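Exosome complex component Rrp42 (Archaeoglobus fulgidus, PDB 3M7N) is probably a non-catalytic subunit of the RNA-degrading exosome that helps to structure the active site of its partner subunit Rrp41. Local coordinates at residues D30-V35 with V51-T56; D55-V60 with A141-G146; V60-Q65 with W133-D138; N147-S152 with S186-I191. All coordinates share one frame; numbering follows the deposited sequence.

Contact 1 (D30-V35 with V51-T56); sequences DEFRKV and VKLGDT
R33 lays its guanidinium against L53. The carbonyl O of L53 sits 3.6 Å above the guanidinium plane, over its centre. R33 NH2 also touches the side chain, 3.5 Å from L53 CG, where the two side chains cross at about a right angle. L53 CD1 lies 3.9 Å from V35 CG2. L53 CD1 also meets F32 CD2 at 4.0 Å, at the edge of the ring and near its plane. The backbone joins through one straight bond, G54 N to K34 O, 2.9 Å long with an angle of 172° at the hydrogen. V35 begins edge strand 35-39 of the five-stranded sheet and L53 ends strand 47-53. V35 and L53 form an antiparallel non-hydrogen-bonded pair there, and L53 to T56 make the type II' turn of the hairpin between strands 47-53 and 56-67. G54 takes the positive phi of 58° that this turn needs, and its backbone rests on R33 CB. The R33 chain starts beside its own backbone N and bends at chi2 and chi3, which folds the guanidinium back over the turn. A water accepts from R33 NH1 at 3.0 Å and from D55 N. A second water donates to K34 O and G54 O. Further out, R33 NH2 forms a salt bridge with D199. F32 and V35 also pack on L252 of helix 235-253.

Contact 2 (D55-V60 with A141-G146); sequences DTQVVV and ALDDDG
Q57 O takes two backbone donors from the facing segment, L142 N at 3.0 Å and D143 N at 3.1 Å. Both arrive from the same face of the carbonyl plane. Q57 returns one bond, N to D143 O, in the plane of that carbonyl and on a lone pair. L142 and D143 thus both face Q57, a classic beta bulge where the chain turns a corner after strand 131-141. Past it, T56 OG1 donates to G146 O at 2.7 Å and accepts a weak bond from D145 N. D144 OD2 accepts from G146 N at 2.8 Å, which makes an Asx turn at D144-G146. The side chains of Q57 and D143 run side by side, and one water serves both: it accepts from Q57 NE2 at 2.7 Å and donates to D143 OD1 and D55 O. The water on D55 N also donates to D145 OD1. The apolar side-chain contact is V59 CG1 against L142 CD1 at 3.8 Å. D55 and D145 lie alongside, their OD1 atoms 3.7 Å apart. K37 of the exonuclease 1 subunit forms salt bridges with both carboxylates and probably offsets their repulsion; D145 also meets R38 of that subunit, and D143 accepts from backbone N atoms of K37 and R38. The acidic cluster is therefore probably stable because the subunit interface supplies positive charge and N-H donors.

Contact 3 (V60-Q65 with W133-D138); sequences VGVKMQ and WIVFVD
Strands 56-67 and 131-141 are antiparallel neighbours in the mixed five-stranded sheet, and V60-Q65 runs against W133-D138. Three hydrogen-bonded pairs, G61 with D138, K63 with F136 and Q65 with I134, give six backbone bonds. The shortest is F136 N to K63 O, 2.7 Å and nearly straight at 172°. V62, M64, V135 and V137 share one face. There V62 CG1 meets V135 CG1 at 3.5 Å, and V60 CG1 meets V137 CG1 at 3.8 Å. M64 and V135 lie side by side; a bend at chi3 brings M64 CE to 3.7 Å from V135 CG2 and also against W133 CB. The indole of W133 turns its edge to the backbone, with Q65 N in the ring plane, 3.7 Å from W133 CE3. F136, K63, Q65, I134 and D138 lie on the other face. I134 CG2 sits over one face of the F136 ring, toward its rim. Q65 CD approaches the ring edge, 4.0 Å from F136 CE1, with amide and ring planes 82° apart. K63 NZ forms a salt bridge with E46 and donates to the backbone O atoms of E87 and V86 of the exonuclease 1 subunit, while D138 OD2 pairs with R89 of that subunit. The valine-methionine face is thus apolar and packs on A159 and L160 of helix 148-161; the K63 and D138 face gives hydrogen bonds and a salt bridge to the partner.

Contact 4 (N147-S152 with S186-I191); sequences NLLDAS and SVTSLI
The carboxylate of D150 is the flat group at the centre. S186 OG and T188 OG1 reach its OD2 from opposite faces of the plane. S186 OG comes to D150 OD2 on the anti side at 2.6 Å, and T188 OG1 comes to D150 OD2 from above the plane at 2.7 Å. D150 OD1 accepts a weak bond from T188 N, also 2.7 Å long but bent to 129°. F32 packs on the D150 side chain. S186 OG stands between its backbone N and carbonyl carbon, chi1 80°, and this turns it to D150. S186 O lies 3.0 Å from D150 OD2, two acceptors side by side without a hydrogen bond. A water donates to S186 O and D150 O. L149 crosses T188 at about a right angle and rests CD2 3.5 Å from T188 OG1. N147 is the N-cap of helix 148-161, and D150 lies in its first turn. The helix start and strand 185-192 run nearly antiparallel, and the axes of segments 148-152 and 186-191 approach to 7.7 Å. They join the two RNase PH family regions of the chain. On the strand side T188 OG1 also bonds to T213 OG1 in strand 211-216. Two hydroxyls therefore grip D150 OD2 and a weak N-H reaches OD1; the helix N-terminus would favour the charged acid, but the nearby S186 O would probably oppose it.

In the fold
Contacts 1, 2 and 3 lie on one mixed sheet. Contacts 1 and 2, their centres about 10 Å apart, share D55 and T56 at the hairpin between strands 47-53 and 56-67. Contact 3 uses strand 56-67 further on, its centre about 20 Å from that of contact 2. Along the chain, contact 1 closes before contact 3 opens, contact 3 falls within the span of contact 2, and contact 4 comes last. The centres of contacts 1 and 4 are about 10 Å apart; F32 packs on D150. The sheet meets the exonuclease 1 subunit through all three of its contacts. Helix 148-161 packs between this sheet and strand 185-192 of the second, antiparallel sheet.

Contact 1 (D30-V35 with V51-T56)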
loop_
_atom_site.group_PDB
_atom_site.type_symbol
_atom_site.label_atom_id
_atom_site.label_comp_id
_atom_site.label_asym_id
_atom_site.label_seq_id
_atom_site.Cartn_x
_atom_site.Cartn_y
_atom_site.Cartn_z
ATOM N N ASP H 30 -30.413 3.739 29.924
ATOM C CA ASP H 30 -30.289 5.134 29.538
ATOM C C ASP H 30 -29.260 5.828 30.421
ATOM O O ASP H 30 -29.230 7.066 30.512
ATOM C CB ASP H 30 -31.638 5.814 29.640
ATOM C CG ASP H 30 -32.218 5.758 31.050
ATOM O OD1 ASP H 30 -31.754 4.936 31.872
ATOM O OD2 ASP H 30 -33.123 6.571 31.337
ATOM N N GLU H 31 -28.386 5.024 31.031
ATOM C CA GLU H 31 -27.407 5.525 32.008
ATOM C C GLU H 31 -25.939 5.581 31.521
ATOM O O GLU H 31 -25.342 4.550 31.207
ATOM C CB GLU H 31 -27.486 4.676 33.291
ATOM C CG GLU H 31 -26.524 5.094 34.358
ATOM C CD GLU H 31 -26.604 4.215 35.597
ATOM O OE1 GLU H 31 -27.437 3.281 35.619
ATOM O OE2 GLU H 31 -25.812 4.448 36.541
ATOM N N PHE H 32 -25.360 6.777 31.485
ATOM C CA PHE H 32 -23.928 6.957 31.206
ATOM C C PHE H 32 -23.051 6.460 32.352
ATOM O O PHE H 32 -23.466 6.461 33.514
ATOM C CB PHE H 32 -23.612 8.434 30.944
ATOM C CG PHE H 32 -23.701 8.828 29.498
ATOM C CD1 PHE H 32 -24.938 8.960 28.878
ATOM C CD2 PHE H 32 -22.541 9.073 28.755
ATOM C CE1 PHE H 32 -25.028 9.321 27.530
ATOM C CE2 PHE H 32 -22.614 9.430 27.409
ATOM C CZ PHE H 32 -23.872 9.560 26.793
ATOM N N ARG H 33 -21.833 6.034 32.041
ATOM C CA ARG H 33 -20.866 5.785 33.108
ATOM C C ARG H 33 -20.421 7.116 33.715
ATOM O O ARG H 33 -20.756 8.194 33.224
ATOM C CB ARG H 33 -19.634 5.039 32.615
ATOM C CG ARG H 33 -19.873 3.705 31.936
ATOM C CD ARG H 33 -19.672 3.914 30.466
ATOM N NE ARG H 33 -18.519 3.216 29.949
ATOM C CZ ARG H 33 -17.968 3.422 28.751
ATOM N NH1 ARG H 33 -16.916 2.697 28.402
ATOM N NH2 ARG H 33 -18.440 4.330 27.911
ATOM N N LYS H 34 -19.656 7.024 34.792
ATOM C CA LYS H 34 -19.105 8.186 35.439
ATOM C C LYS H 34 -18.290 8.969 34.417
ATOM O O LYS H 34 -17.474 8.400 33.685
ATOM C CB LYS H 34 -18.226 7.720 36.592
ATOM C CG LYS H 34 -17.586 8.809 37.443
ATOM C CD LYS H 34 -16.882 8.137 38.650
ATOM C CE LYS H 34 -16.151 9.124 39.558
ATOM N NZ LYS H 34 -14.798 9.473 39.046
ATOM N N VAL H 35 -18.528 10.272 34.365
ATOM C CA VAL H 35 -17.829 11.155 33.472
ATOM C C VAL H 35 -16.911 12.051 34.284
ATOM O O VAL H 35 -17.268 12.498 35.353
ATOM C CB VAL H 35 -18.810 12.053 32.743
ATOM C CG1 VAL H 35 -18.074 13.147 32.012
ATOM C CG2 VAL H 35 -19.661 11.236 31.805
ATOM N N VAL H 51 -11.059 13.939 29.017
ATOM C CA VAL H 51 -12.290 13.353 29.482
ATOM C C VAL H 51 -12.156 11.877 29.795
ATOM O O VAL H 51 -11.590 11.120 29.016
ATOM C CB VAL H 51 -13.398 13.529 28.439
ATOM C CG1 VAL H 51 -14.583 12.565 28.731
ATOM C CG2 VAL H 51 -13.815 14.973 28.389
ATOM N N LYS H 52 -12.702 11.480 30.937
ATOM C CA LYS H 52 -12.864 10.072 31.276
ATOM C C LYS H 52 -14.345 9.707 31.296
ATOM O O LYS H 52 -15.168 10.386 31.930
ATOM C CB LYS H 52 -12.231 9.750 32.633
ATOM C CG LYS H 52 -10.759 10.117 32.719
ATOM C CD LYS H 52 -10.207 9.869 34.111
ATOM C CE LYS H 52 -8.698 10.014 34.101
ATOM N NZ LYS H 52 -8.127 9.999 35.477
ATOM N N LEU H 53 -14.656 8.631 30.588
ATOM C CA LEU H 53 -16.006 8.139 30.422
ATOM C C LEU H 53 -15.929 6.677 30.773
ATOM O O LEU H 53 -15.581 5.866 29.934
ATOM C CB LEU H 53 -16.444 8.309 28.960
ATOM C CG LEU H 53 -17.804 7.742 28.569
ATOM C CD1 LEU H 53 -18.778 8.090 29.664
ATOM C CD2 LEU H 53 -18.301 8.256 27.209
ATOM N N GLY H 54 -16.255 6.335 32.012
ATOM C CA GLY H 54 -15.900 5.024 32.535
ATOM C C GLY H 54 -14.385 4.871 32.440
ATOM O O GLY H 54 -13.648 5.754 32.887
ATOM N N ASP H 55 -13.915 3.783 31.838
ATOM C CA ASP H 55 -12.475 3.593 31.620
ATOM C C ASP H 55 -11.969 4.166 30.295
ATOM O O ASP H 55 -10.759 4.212 30.050
ATOM C CB ASP H 55 -12.077 2.122 31.741
ATOM C CG ASP H 55 -12.249 1.587 33.156
ATOM O OD1 ASP H 55 -12.660 0.426 33.310
ATOM O OD2 ASP H 55 -11.985 2.327 34.120
ATOM N N THR H 56 -12.890 4.629 29.457
ATOM C CA THR H 56 -12.517 5.352 28.253
ATOM C C THR H 56 -11.873 6.713 28.564
ATOM O O THR H 56 -12.369 7.468 29.401
ATOM C CB THR H 56 -13.726 5.502 27.299
ATOM O OG1 THR H 56 -14.027 4.222 26.753
ATOM C CG2 THR H 56 -13.430 6.468 26.158
HETATM O O HOH W 1 -15.645 1.866 30.987
HETATM O O HOH W 2 -14.558 7.774 34.457
#

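Contact 2 (D55-V60 with A141-G146)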
loop_
_atom_site.group_PDB
_atom_site.type_symbol
_atom_site.label_atom_id
_atom_site.label_comp_id
_atom_site.label_asym_id
_atom_site.label_seq_id
_atom_site.Cartn_x
_atom_site.Cartn_y
_atom_site.Cartn_z
ATOM N N ASP H 55 -13.915 3.783 31.838
ATOM C CA ASP H 55 -12.475 3.593 31.620
ATOM C C ASP H 55 -11.969 4.166 30.295
ATOM O O ASP H 55 -10.759 4.212 30.050
ATOM C CB ASP H 55 -12.077 2.122 31.741
ATOM C CG ASP H 55 -12.249 1.587 33.156
ATOM O OD1 ASP H 55 -12.660 0.426 33.310
ATOM O OD2 ASP H 55 -11.985 2.327 34.120
ATOM N N THR H 56 -12.890 4.629 29.457
ATOM C CA THR H 56 -12.517 5.352 28.253
ATOM C C THR H 56 -11.873 6.713 28.564
ATOM O O THR H 56 -12.369 7.468 29.401
ATOM C CB THR H 56 -13.726 5.502 27.299
ATOM O OG1 THR H 56 -14.027 4.222 26.753
ATOM C CG2 THR H 56 -13.430 6.468 26.158
ATOM N N GLN H 57 -10.756 7.002 27.886
ATOM C CA GLN H 57 -10.004 8.242 28.072
ATOM C C GLN H 57 -9.614 8.858 26.729
ATOM O O GLN H 57 -9.181 8.172 25.809
ATOM C CB GLN H 57 -8.724 7.992 28.881
ATOM C CG GLN H 57 -8.916 7.210 30.152
ATOM C CD GLN H 57 -7.733 7.352 31.110
ATOM O OE1 GLN H 57 -7.327 8.456 31.466
ATOM N NE2 GLN H 57 -7.182 6.234 31.523
ATOM N N VAL H 58 -9.755 10.166 26.618
ATOM C CA VAL H 58 -9.386 10.837 25.387
ATOM C C VAL H 58 -9.008 12.238 25.754
ATOM O O VAL H 58 -9.535 12.814 26.720
ATOM C CB VAL H 58 -10.545 10.851 24.345
ATOM C CG1 VAL H 58 -11.815 11.378 24.964
ATOM C CG2 VAL H 58 -10.167 11.694 23.151
ATOM N N VAL H 59 -8.067 12.791 25.009
ATOM C CA VAL H 59 -7.668 14.155 25.273
ATOM C C VAL H 59 -7.821 14.932 24.006
ATOM O O VAL H 59 -7.565 14.422 22.918
ATOM C CB VAL H 59 -6.219 14.266 25.851
ATOM C CG1 VAL H 59 -5.221 13.553 24.969
ATOM C CG2 VAL H 59 -5.842 15.709 26.036
ATOM N N VAL H 60 -8.274 16.168 24.144
ATOM C CA VAL H 60 -8.423 17.025 23.004
ATOM C C VAL H 60 -7.635 18.279 23.269
ATOM O O VAL H 60 -7.699 18.833 24.371
ATOM C CB VAL H 60 -9.915 17.383 22.764
ATOM C CG1 VAL H 60 -10.048 18.500 21.733
ATOM C CG2 VAL H 60 -10.697 16.153 22.339
ATOM N N ALA H 141 -7.211 9.713 21.125
ATOM C CA ALA H 141 -7.667 8.641 21.987
ATOM C C ALA H 141 -6.513 8.138 22.849
ATOM O O ALA H 141 -5.400 8.015 22.361
ATOM C CB ALA H 141 -8.236 7.522 21.146
ATOM N N LEU H 142 -6.766 7.867 24.126
ATOM C CA LEU H 142 -5.748 7.269 24.998
ATOM C C LEU H 142 -6.104 5.839 25.359
ATOM O O LEU H 142 -5.240 4.949 25.353
ATOM C CB LEU H 142 -5.552 8.085 26.267
ATOM C CG LEU H 142 -5.114 9.517 25.968
ATOM C CD1 LEU H 142 -5.296 10.432 27.171
ATOM C CD2 LEU H 142 -3.673 9.554 25.438
ATOM N N ASP H 143 -7.383 5.621 25.652
ATOM C CA ASP H 143 -7.831 4.345 26.176
ATOM C C ASP H 143 -9.226 4.072 25.650
ATOM O O ASP H 143 -10.183 4.746 26.016
ATOM C CB ASP H 143 -7.839 4.397 27.702
ATOM C CG ASP H 143 -7.398 3.081 28.355
ATOM O OD1 ASP H 143 -7.357 3.018 29.610
ATOM O OD2 ASP H 143 -7.096 2.115 27.635
ATOM N N ASP H 144 -9.345 3.091 24.776
ATOM C CA ASP H 144 -10.638 2.781 24.218
ATOM C C ASP H 144 -11.354 1.725 25.015
ATOM O O ASP H 144 -11.125 0.537 24.817
ATOM C CB ASP H 144 -10.530 2.309 22.766
ATOM C CG ASP H 144 -11.897 2.085 22.135
ATOM O OD1 ASP H 144 -11.943 1.623 20.991
ATOM O OD2 ASP H 144 -12.934 2.381 22.787
ATOM N N ASP H 145 -12.240 2.153 25.906
ATOM C CA ASP H 145 -13.142 1.204 26.547
ATOM C C ASP H 145 -14.601 1.437 26.116
ATOM O O ASP H 145 -15.523 1.231 26.896
ATOM C CB ASP H 145 -12.999 1.235 28.066
ATOM C CG ASP H 145 -13.402 -0.082 28.714
ATOM O OD1 ASP H 145 -13.881 -0.075 29.878
ATOM O OD2 ASP H 145 -13.251 -1.128 28.050
ATOM N N GLY H 146 -14.797 1.851 24.868
ATOM C CA GLY H 146 -16.132 2.068 24.330
ATOM C C GLY H 146 -16.525 3.538 24.272
ATOM O O GLY H 146 -16.139 4.334 25.130
HETATM O O HOH W 1 -15.645 1.866 30.987
HETATM O O HOH W 3 -8.496 3.949 31.957
#

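Contact 3 (V60-Q65 with W133-D138)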
loop_
_atom_site.group_PDB
_atom_site.type_symbol
_atom_site.label_atom_id
_atom_site.label_comp_id
_atom_site.label_asym_id
_atom_site.label_seq_id
_atom_site.Cartn_x
_atom_site.Cartn_y
_atom_site.Cartn_z
ATOM N N VAL H 60 -8.274 16.168 24.144
ATOM C CA VAL H 60 -8.423 17.025 23.004
ATOM C C VAL H 60 -7.635 18.279 23.269
ATOM O O VAL H 60 -7.699 18.833 24.371
ATOM C CB VAL H 60 -9.915 17.383 22.764
ATOM C CG1 VAL H 60 -10.048 18.500 21.733
ATOM C CG2 VAL H 60 -10.697 16.153 22.339
ATOM N N GLY H 61 -6.894 18.735 22.266
ATOM C CA GLY H 61 -6.200 20.007 22.369
ATOM C C GLY H 61 -6.633 20.934 21.255
ATOM O O GLY H 61 -6.978 20.493 20.157
ATOM N N VAL H 62 -6.629 22.226 21.538
ATOM C CA VAL H 62 -6.999 23.205 20.541
ATOM C C VAL H 62 -5.816 24.098 20.234
ATOM O O VAL H 62 -5.115 24.525 21.138
ATOM C CB VAL H 62 -8.180 24.090 21.020
ATOM C CG1 VAL H 62 -8.543 25.117 19.945
ATOM C CG2 VAL H 62 -9.382 23.230 21.373
ATOM N N LYS H 63 -5.608 24.378 18.953
ATOM C CA LYS H 63 -4.578 25.309 18.524
ATOM C C LYS H 63 -5.169 26.366 17.597
ATOM O O LYS H 63 -5.977 26.061 16.719
ATOM C CB LYS H 63 -3.436 24.573 17.807
ATOM C CG LYS H 63 -2.682 23.579 18.669
ATOM C CD LYS H 63 -1.970 24.275 19.828
ATOM C CE LYS H 63 -0.795 25.123 19.345
ATOM N NZ LYS H 63 0.080 25.540 20.481
ATOM N N MET H 64 -4.759 27.613 17.786
ATOM C CA MET H 64 -5.242 28.687 16.939
ATOM C C MET H 64 -4.074 29.433 16.331
ATOM O O MET H 64 -3.092 29.731 17.012
ATOM C CB MET H 64 -6.102 29.661 17.742
ATOM C CG MET H 64 -7.359 29.046 18.327
ATOM S SD MET H 64 -8.337 30.271 19.209
ATOM C CE MET H 64 -8.986 31.209 17.822
ATOM N N GLN H 65 -4.179 29.722 15.044
ATOM C CA GLN H 65 -3.185 30.536 14.367
ATOM C C GLN H 65 -3.873 31.351 13.280
ATOM O O GLN H 65 -4.879 30.920 12.720
ATOM C CB GLN H 65 -2.060 29.662 13.800
ATOM C CG GLN H 65 -2.515 28.645 12.772
ATOM C CD GLN H 65 -1.389 27.746 12.278
ATOM O OE1 GLN H 65 -0.647 27.151 13.070
ATOM N NE2 GLN H 65 -1.261 27.639 10.960
ATOM N N TRP H 133 -8.778 33.848 12.135
ATOM C CA TRP H 133 -8.309 32.802 13.032
ATOM C C TRP H 133 -8.707 31.422 12.540
ATOM O O TRP H 133 -9.802 31.221 12.016
ATOM C CB TRP H 133 -8.850 33.002 14.433
ATOM C CG TRP H 133 -8.135 34.046 15.197
ATOM C CD1 TRP H 133 -8.604 35.277 15.530
ATOM C CD2 TRP H 133 -6.818 33.954 15.751
ATOM N NE1 TRP H 133 -7.663 35.963 16.253
ATOM C CE2 TRP H 133 -6.553 35.173 16.404
ATOM C CE3 TRP H 133 -5.834 32.958 15.759
ATOM C CZ2 TRP H 133 -5.349 35.429 17.055
ATOM C CZ3 TRP H 133 -4.636 33.214 16.411
ATOM C CH2 TRP H 133 -4.407 34.438 17.050
ATOM N N ILE H 134 -7.798 30.472 12.705
ATOM C CA ILE H 134 -8.083 29.087 12.388
ATOM C C ILE H 134 -8.000 28.260 13.656
ATOM O O ILE H 134 -7.000 28.302 14.355
ATOM C CB ILE H 134 -7.079 28.556 11.379
ATOM C CG1 ILE H 134 -7.178 29.377 10.093
ATOM C CG2 ILE H 134 -7.326 27.074 11.137
ATOM C CD1 ILE H 134 -6.092 29.087 9.115
ATOM N N VAL H 135 -9.064 27.534 13.968
ATOM C CA VAL H 135 -9.106 26.723 15.185
ATOM C C VAL H 135 -8.916 25.240 14.862
ATOM O O VAL H 135 -9.767 24.632 14.215
ATOM C CB VAL H 135 -10.434 26.932 15.918
ATOM C CG1 VAL H 135 -10.425 26.222 17.241
ATOM C CG2 VAL H 135 -10.693 28.425 16.102
ATOM N N PHE H 136 -7.788 24.672 15.290
ATOM C CA PHE H 136 -7.523 23.249 15.115
ATOM C C PHE H 136 -7.992 22.486 16.320
ATOM O O PHE H 136 -7.506 22.709 17.433
ATOM C CB PHE H 136 -6.028 22.973 14.900
ATOM C CG PHE H 136 -5.515 23.413 13.550
ATOM C CD1 PHE H 136 -4.791 24.586 13.413
ATOM C CD2 PHE H 136 -5.765 22.660 12.421
ATOM C CE1 PHE H 136 -4.329 24.992 12.176
ATOM C CE2 PHE H 136 -5.292 23.063 11.180
ATOM C CZ PHE H 136 -4.585 24.225 11.060
ATOM N N VAL H 137 -8.952 21.594 16.098
ATOM C CA VAL H 137 -9.435 20.726 17.163
ATOM C C VAL H 137 -8.864 19.343 16.917
ATOM O O VAL H 137 -9.212 18.665 15.940
ATOM C CB VAL H 137 -10.995 20.674 17.262
ATOM C CG1 VAL H 137 -11.419 19.687 18.350
ATOM C CG2 VAL H 137 -11.576 22.038 17.568
ATOM N N ASP H 138 -7.953 18.922 17.783
ATOM C CA ASP H 138 -7.273 17.655 17.546
ATOM C C ASP H 138 -7.584 16.668 18.645
ATOM O O ASP H 138 -7.300 16.905 19.816
ATOM C CB ASP H 138 -5.769 17.860 17.318
ATOM C CG ASP H 138 -5.466 18.498 15.955
ATOM O OD1 ASP H 138 -5.042 19.667 15.915
ATOM O OD2 ASP H 138 -5.655 17.833 14.918
HETATM O O HOH W 4 -4.833 21.118 18.133
#

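Contact 4 (N147-S152 with S186-I191)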
loop_
_atom_site.group_PDB
_atom_site.type_symbol
_atom_site.label_atom_id
_atom_site.label_comp_id
_atom_site.label_asym_id
_atom_site.label_seq_id
_atom_site.Cartn_x
_atom_site.Cartn_y
_atom_site.Cartn_z
ATOM N N ASN H 147 -17.283 3.895 23.239
ATOM C CA ASN H 147 -17.865 5.231 23.086
ATOM C C ASN H 147 -16.878 6.401 23.155
ATOM O O ASN H 147 -17.138 7.416 23.814
ATOM C CB ASN H 147 -18.987 5.398 24.105
ATOM C CG ASN H 147 -19.952 6.500 23.753
ATOM O OD1 ASN H 147 -20.852 6.790 24.532
ATOM N ND2 ASN H 147 -19.772 7.130 22.602
ATOM N N LEU H 148 -15.743 6.248 22.477
ATOM C CA LEU H 148 -14.797 7.338 22.259
ATOM C C LEU H 148 -15.506 8.523 21.625
ATOM O O LEU H 148 -15.130 9.681 21.820
ATOM C CB LEU H 148 -13.653 6.873 21.340
ATOM C CG LEU H 148 -12.463 6.245 22.073
ATOM C CD1 LEU H 148 -11.531 5.561 21.118
ATOM C CD2 LEU H 148 -11.748 7.312 22.827
ATOM N N LEU H 149 -16.526 8.221 20.835
ATOM C CA LEU H 149 -17.297 9.268 20.193
ATOM C C LEU H 149 -17.874 10.303 21.202
ATOM O O LEU H 149 -17.543 11.490 21.139
ATOM C CB LEU H 149 -18.395 8.629 19.351
ATOM C CG LEU H 149 -19.336 9.567 18.620
ATOM C CD1 LEU H 149 -18.550 10.603 17.845
ATOM C CD2 LEU H 149 -20.238 8.741 17.710
ATOM N N ASP H 150 -18.712 9.867 22.143
ATOM C CA ASP H 150 -19.277 10.838 23.094
ATOM C C ASP H 150 -18.190 11.453 23.978
ATOM O O ASP H 150 -18.178 12.658 24.200
ATOM C CB ASP H 150 -20.394 10.222 23.950
ATOM C CG ASP H 150 -21.603 9.793 23.122
ATOM O OD1 ASP H 150 -22.396 8.958 23.616
ATOM O OD2 ASP H 150 -21.758 10.281 21.983
ATOM N N ALA H 151 -17.270 10.626 24.467
ATOM C CA ALA H 151 -16.102 11.139 25.200
ATOM C C ALA H 151 -15.408 12.276 24.439
ATOM O O ALA H 151 -15.092 13.327 25.018
ATOM C CB ALA H 151 -15.107 10.013 25.507
ATOM N N SER H 152 -15.213 12.090 23.139
ATOM C CA SER H 152 -14.507 13.101 22.333
ATOM C C SER H 152 -15.304 14.380 22.178
ATOM O O SER H 152 -14.764 15.492 22.276
ATOM C CB SER H 152 -14.128 12.557 20.945
ATOM O OG SER H 152 -13.316 11.395 21.054
ATOM N N SER H 186 -23.262 14.989 22.538
ATOM C CA SER H 186 -23.708 13.864 21.733
ATOM C C SER H 186 -23.971 12.654 22.601
ATOM O O SER H 186 -23.250 12.403 23.567
ATOM C CB SER H 186 -22.667 13.513 20.650
ATOM O OG SER H 186 -21.596 12.747 21.199
ATOM N N VAL H 187 -25.014 11.908 22.256
ATOM C CA VAL H 187 -25.399 10.702 22.980
ATOM C C VAL H 187 -25.485 9.534 22.019
ATOM O O VAL H 187 -26.267 9.545 21.067
ATOM C CB VAL H 187 -26.781 10.850 23.674
ATOM C CG1 VAL H 187 -27.206 9.525 24.326
ATOM C CG2 VAL H 187 -26.754 11.983 24.691
ATOM N N THR H 188 -24.718 8.494 22.311
ATOM C CA THR H 188 -24.551 7.390 21.389
ATOM C C THR H 188 -25.059 6.110 21.992
ATOM O O THR H 188 -24.672 5.737 23.098
ATOM C CB THR H 188 -23.046 7.218 20.997
ATOM O OG1 THR H 188 -22.627 8.367 20.252
ATOM C CG2 THR H 188 -22.827 5.946 20.186
ATOM N N SER H 189 -25.915 5.416 21.249
ATOM C CA SER H 189 -26.435 4.161 21.748
ATOM C C SER H 189 -26.079 2.970 20.862
ATOM O O SER H 189 -26.065 3.056 19.631
ATOM C CB SER H 189 -27.961 4.252 21.951
ATOM O OG SER H 189 -28.297 5.319 22.817
ATOM N N LEU H 190 -25.789 1.856 21.514
ATOM C CA LEU H 190 -25.670 0.586 20.838
ATOM C C LEU H 190 -27.097 0.065 20.556
ATOM O O LEU H 190 -27.926 -0.028 21.473
ATOM C CB LEU H 190 -24.918 -0.372 21.760
ATOM C CG LEU H 190 -24.180 -1.603 21.248
ATOM C CD1 LEU H 190 -24.289 -2.734 22.268
ATOM C CD2 LEU H 190 -24.688 -2.030 19.915
ATOM N N ILE H 191 -27.400 -0.277 19.306
ATOM C CA ILE H 191 -28.708 -0.853 19.005
ATOM C C ILE H 191 -28.604 -2.367 18.843
ATOM O O ILE H 191 -27.918 -2.853 17.957
ATOM C CB ILE H 191 -29.329 -0.253 17.723
ATOM C CG1 ILE H 191 -29.240 1.279 17.736
ATOM C CG2 ILE H 191 -30.755 -0.722 17.556
ATOM C CD1 ILE H 191 -29.940 1.941 18.919
HETATM O O HOH W 5 -21.190 13.988 24.287
#